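Probable glutamine synthetase (Pseudomonas aeruginosa, PDB 4HPP) is a probable member of the glutamine synthetase family, with a family N-terminal domain followed by a catalytic domain that holds magnesium and glutamic acid in the model. Local coordinates at residues E175-E180 with R184-T189. Sequence-based numbering, arbitrary orientation.
With MG (magnesium ion), chain B; GLU (glutamic acid), chain D.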
ATOM      1  N   GLU A 175      -2.110 -24.133  30.555  1.00 48.51           N
ATOM      2  CA  GLU A 175      -1.499 -25.442  30.482  1.00 47.32           C
ATOM      3  C   GLU A 175      -1.778 -26.231  29.168  1.00 50.24           C
ATOM      4  O   GLU A 175      -0.927 -26.984  28.738  1.00 43.32           O
ATOM      5  CB  GLU A 175      -1.881 -26.252  31.735  1.00 54.85           C
ATOM      6  CG  GLU A 175      -2.689 -27.534  31.517  1.00 64.41           C
ATOM      7  CD  GLU A 175      -3.280 -28.097  32.823  1.00 76.61           C
ATOM      8  OE1 GLU A 175      -4.505 -28.438  32.875  1.00 70.15           O
ATOM      9  OE2 GLU A 175      -2.513 -28.171  33.807  1.00 67.50           O
ATOM     10  N   MET A 176      -2.950 -26.054  28.532  1.00 48.01           N
ATOM     11  CA  MET A 176      -3.306 -26.775  27.311  1.00 44.35           C
ATOM     12  C   MET A 176      -3.913 -25.776  26.317  1.00 47.15           C
ATOM     13  O   MET A 176      -4.659 -24.904  26.727  1.00 46.25           O
ATOM     14  CB  MET A 176      -4.324 -27.831  27.663  1.00 49.49           C
ATOM     15  CG  MET A 176      -4.116 -29.223  27.123  1.00 66.59           C
ATOM     16  SD  MET A 176      -2.571 -30.028  27.603  1.00 70.42           S
ATOM     17  CE  MET A 176      -2.408 -30.947  26.080  1.00 70.21           C
ATOM     18  N   PHE A 177      -3.583 -25.876  25.026  1.00 43.99           N
ATOM     19  CA  PHE A 177      -4.270 -25.102  23.981  1.00 42.12           C
ATOM     20  C   PHE A 177      -4.543 -26.073  22.873  1.00 41.53           C
ATOM     21  O   PHE A 177      -3.691 -26.878  22.536  1.00 42.74           O
ATOM     22  CB  PHE A 177      -3.435 -23.907  23.446  1.00 48.20           C
ATOM     23  CG  PHE A 177      -4.105 -23.159  22.314  1.00 42.97           C
ATOM     24  CD1 PHE A 177      -4.889 -22.029  22.572  1.00 40.70           C
ATOM     25  CD2 PHE A 177      -3.972 -23.589  20.998  1.00 41.52           C
ATOM     26  CE1 PHE A 177      -5.580 -21.393  21.526  1.00 36.02           C
ATOM     27  CE2 PHE A 177      -4.633 -22.933  19.955  1.00 42.75           C
ATOM     28  CZ  PHE A 177      -5.420 -21.826  20.224  1.00 38.63           C
ATOM     29  N   LEU A 178      -5.737 -26.046  22.317  1.00 47.61           N
ATOM     30  CA  LEU A 178      -6.063 -27.061  21.305  1.00 45.14           C
ATOM     31  C   LEU A 178      -7.162 -26.573  20.365  1.00 41.51           C
ATOM     32  O   LEU A 178      -8.078 -25.888  20.813  1.00 43.64           O
ATOM     33  CB  LEU A 178      -6.478 -28.360  22.024  1.00 48.93           C
ATOM     34  CG  LEU A 178      -7.553 -28.343  23.127  1.00 59.47           C
ATOM     35  CD1 LEU A 178      -8.869 -28.940  22.628  1.00 56.52           C
ATOM     36  CD2 LEU A 178      -7.108 -29.083  24.384  1.00 62.15           C
ATOM     37  N   PRO A 179      -7.095 -26.920  19.073  1.00 43.11           N
ATOM     38  CA  PRO A 179      -8.315 -26.704  18.216  1.00 40.34           C
ATOM     39  C   PRO A 179      -9.378 -27.686  18.655  1.00 42.78           C
ATOM     40  O   PRO A 179      -9.036 -28.807  19.048  1.00 45.39           O
ATOM     41  CB  PRO A 179      -7.868 -27.099  16.824  1.00 36.70           C
ATOM     42  CG  PRO A 179      -6.742 -28.080  17.084  1.00 42.71           C
ATOM     43  CD  PRO A 179      -6.044 -27.687  18.370  1.00 37.73           C
ATOM     44  N   GLU A 180     -10.644 -27.261  18.676  1.00 46.20           N
ATOM     45  CA  GLU A 180     -11.747 -28.116  19.138  1.00 44.20           C
ATOM     46  C   GLU A 180     -12.648 -28.579  17.952  1.00 48.94           C
ATOM     47  O   GLU A 180     -12.286 -28.465  16.764  1.00 42.37           O
ATOM     48  CB  GLU A 180     -12.602 -27.353  20.158  1.00 45.88           C
ATOM     49  CG  GLU A 180     -12.400 -27.767  21.602  1.00 51.59           C
ATOM     50  CD  GLU A 180     -13.127 -29.036  21.987  1.00 49.78           C
ATOM     51  OE1 GLU A 180     -12.993 -29.462  23.148  1.00 52.09           O
ATOM     52  OE2 GLU A 180     -13.844 -29.609  21.149  1.00 53.08           O
ATOM     53  N   ARG A 184     -13.139 -23.083  13.549  1.00 48.73           N
ATOM     54  CA  ARG A 184     -12.558 -21.920  14.291  1.00 41.65           C
ATOM     55  C   ARG A 184     -12.722 -22.071  15.807  1.00 42.55           C
ATOM     56  O   ARG A 184     -12.598 -21.082  16.550  1.00 39.96           O
ATOM     57  CB  ARG A 184     -13.220 -20.609  13.827  1.00 50.97           C
ATOM     58  CG  ARG A 184     -13.453 -20.513  12.319  1.00 51.98           C
ATOM     59  CD  ARG A 184     -12.104 -20.345  11.631  1.00 64.02           C
ATOM     60  NE  ARG A 184     -12.180 -20.038  10.213  1.00 68.55           N
ATOM     61  CZ  ARG A 184     -11.118 -20.006   9.397  1.00 70.92           C
ATOM     62  NH1 ARG A 184      -9.885 -20.252   9.886  1.00 53.73           N
ATOM     63  NH2 ARG A 184     -11.293 -19.740   8.080  1.00 57.39           N
ATOM     64  N   GLN A 185     -13.072 -23.276  16.292  1.00 37.87           N
ATOM     65  CA  GLN A 185     -13.157 -23.421  17.703  1.00 36.97           C
ATOM     66  C   GLN A 185     -11.793 -23.808  18.301  1.00 47.64           C
ATOM     67  O   GLN A 185     -11.095 -24.719  17.771  1.00 44.01           O
ATOM     68  CB  GLN A 185     -14.184 -24.452  18.057  1.00 37.18           C
ATOM     69  CG  GLN A 185     -14.610 -24.348  19.507  1.00 38.89           C
ATOM     70  CD  GLN A 185     -15.630 -25.380  19.929  1.00 44.76           C
ATOM     71  OE1 GLN A 185     -15.653 -26.514  19.419  1.00 52.22           O
ATOM     72  NE2 GLN A 185     -16.463 -25.010  20.905  1.00 46.16           N
ATOM     73  N   TYR A 186     -11.450 -23.129  19.401  1.00 42.03           N
ATOM     74  CA  TYR A 186     -10.275 -23.454  20.229  1.00 42.07           C
ATOM     75  C   TYR A 186     -10.619 -23.553  21.712  1.00 43.95           C
ATOM     76  O   TYR A 186     -11.656 -23.092  22.154  1.00 44.65           O
ATOM     77  CB  TYR A 186      -9.189 -22.416  20.040  1.00 40.22           C
ATOM     78  CG  TYR A 186      -8.791 -22.372  18.589  1.00 43.42           C
ATOM     79  CD1 TYR A 186      -7.749 -23.188  18.130  1.00 36.07           C
ATOM     80  CD2 TYR A 186      -9.522 -21.599  17.647  1.00 36.91           C
ATOM     81  CE1 TYR A 186      -7.390 -23.214  16.822  1.00 35.38           C
ATOM     82  CE2 TYR A 186      -9.141 -21.608  16.320  1.00 38.99           C
ATOM     83  CZ  TYR A 186      -8.072 -22.426  15.919  1.00 40.45           C
ATOM     84  OH  TYR A 186      -7.651 -22.498  14.613  1.00 37.56           O
ATOM     85  N   GLU A 187      -9.756 -24.228  22.454  1.00 46.74           N
ATOM     86  CA  GLU A 187      -9.913 -24.367  23.879  1.00 49.05           C
ATOM     87  C   GLU A 187      -8.575 -24.130  24.572  1.00 49.53           C
ATOM     88  O   GLU A 187      -7.528 -24.648  24.169  1.00 47.21           O
ATOM     89  CB  GLU A 187     -10.456 -25.737  24.228  1.00 53.08           C
ATOM     90  CG  GLU A 187     -10.883 -25.854  25.695  1.00 59.16           C
ATOM     91  CD  GLU A 187     -11.289 -27.273  26.119  1.00 57.94           C
ATOM     92  OE1 GLU A 187     -11.584 -27.493  27.312  1.00 69.36           O
ATOM     93  OE2 GLU A 187     -11.343 -28.173  25.273  1.00 52.55           O
ATOM     94  N   VAL A 188      -8.624 -23.316  25.606  1.00 50.62           N
ATOM     95  CA  VAL A 188      -7.490 -23.191  26.485  1.00 51.00           C
ATOM     96  C   VAL A 188      -7.886 -23.573  27.935  1.00 51.43           C
ATOM     97  O   VAL A 188      -8.985 -23.249  28.398  1.00 47.94           O
ATOM     98  CB  VAL A 188      -6.821 -21.820  26.361  1.00 48.71           C
ATOM     99  CG1 VAL A 188      -7.813 -20.687  26.625  1.00 51.74           C
ATOM    100  CG2 VAL A 188      -5.624 -21.742  27.307  1.00 52.66           C
ATOM    101  N   THR A 189      -7.013 -24.330  28.598  1.00 46.35           N
ATOM    102  CA  THR A 189      -7.263 -24.804  29.941  1.00 46.00           C
ATOM    103  C   THR A 189      -6.076 -24.314  30.778  1.00 51.31           C
ATOM    104  O   THR A 189      -4.952 -24.040  30.272  1.00 47.73           O
ATOM    105  CB  THR A 189      -7.360 -26.347  30.033  1.00 45.64           C
ATOM    106  OG1 THR A 189      -6.162 -26.903  29.534  1.00 58.19           O
ATOM    107  CG2 THR A 189      -8.471 -26.965  29.218  1.00 37.32           C
TER
HETATM  108 MG    MG B 501     -13.597 -29.298  25.199  1.00 40.18          MG
HETATM  109  N   GLU D 503     -18.403 -27.963  22.997  1.00 59.07           N
HETATM  110  CA  GLU D 503     -19.025 -28.835  24.073  1.00 66.94           C
HETATM  111  C   GLU D 503     -19.924 -28.107  25.099  1.00 63.78           C
HETATM  112  O   GLU D 503     -20.743 -27.265  24.751  1.00 54.76           O
HETATM  113  CB  GLU D 503     -17.940 -29.602  24.818  1.00 70.29           C
HETATM  114  CG  GLU D 503     -17.285 -30.672  23.988  1.00 68.88           C
HETATM  115  CD  GLU D 503     -16.090 -31.253  24.668  1.00 67.54           C
HETATM  116  OE1 GLU D 503     -16.168 -32.443  25.010  1.00 79.26           O
HETATM  117  OE2 GLU D 503     -15.089 -30.523  24.872  1.00 71.84           O
HETATM  118  OXT GLU D 503     -19.854 -28.326  26.313  1.00 77.21           O
HETATM  119  O   HOH W   1     -16.795 -28.681  20.807  1.00 37.83           O
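Glu187, on a strand, and Glu180, just past the end of its neighbour, reach one magnesium ion, a worked example of how a hairpin can bring carboxylates together. In Glu180, CB lies against the Gln185 amide, 3.2 Å from its OE1, and CG touches CB of Glu187. The chain bends there (chi2 -79°), turning the carboxylate to the metal: Glu180 OE1 binds the magnesium ion at 2.1 Å, while Glu180 OE2 accepts a hydrogen bond from a water that also donates to Gln185 OE1 and accepts from the amino group of the bound glutamic acid. Glu187 arrives fully extended and binds the metal through OE2 at 2.5 Å, its carboxylate plane 35° from that of Glu180; Glu133 completes the protein's share of the site. The antiparallel hairpin of strands 174-179 and 185-194 in the catalytic domain has Leu178 and Glu187 as a hydrogen-bonded pair and a classic beta bulge where Glu175 and Met176 both face Thr189. Glu180 N still donates to Gln185 O at 2.7 Å, almost straight at hydrogen but from above the carbonyl plane. On the sheet face opposite Leu178 and Glu187, the Phe177 and Tyr186 rings lie nearly parallel yet slid apart, and helices 150-155 and 159-169 pack against Phe177.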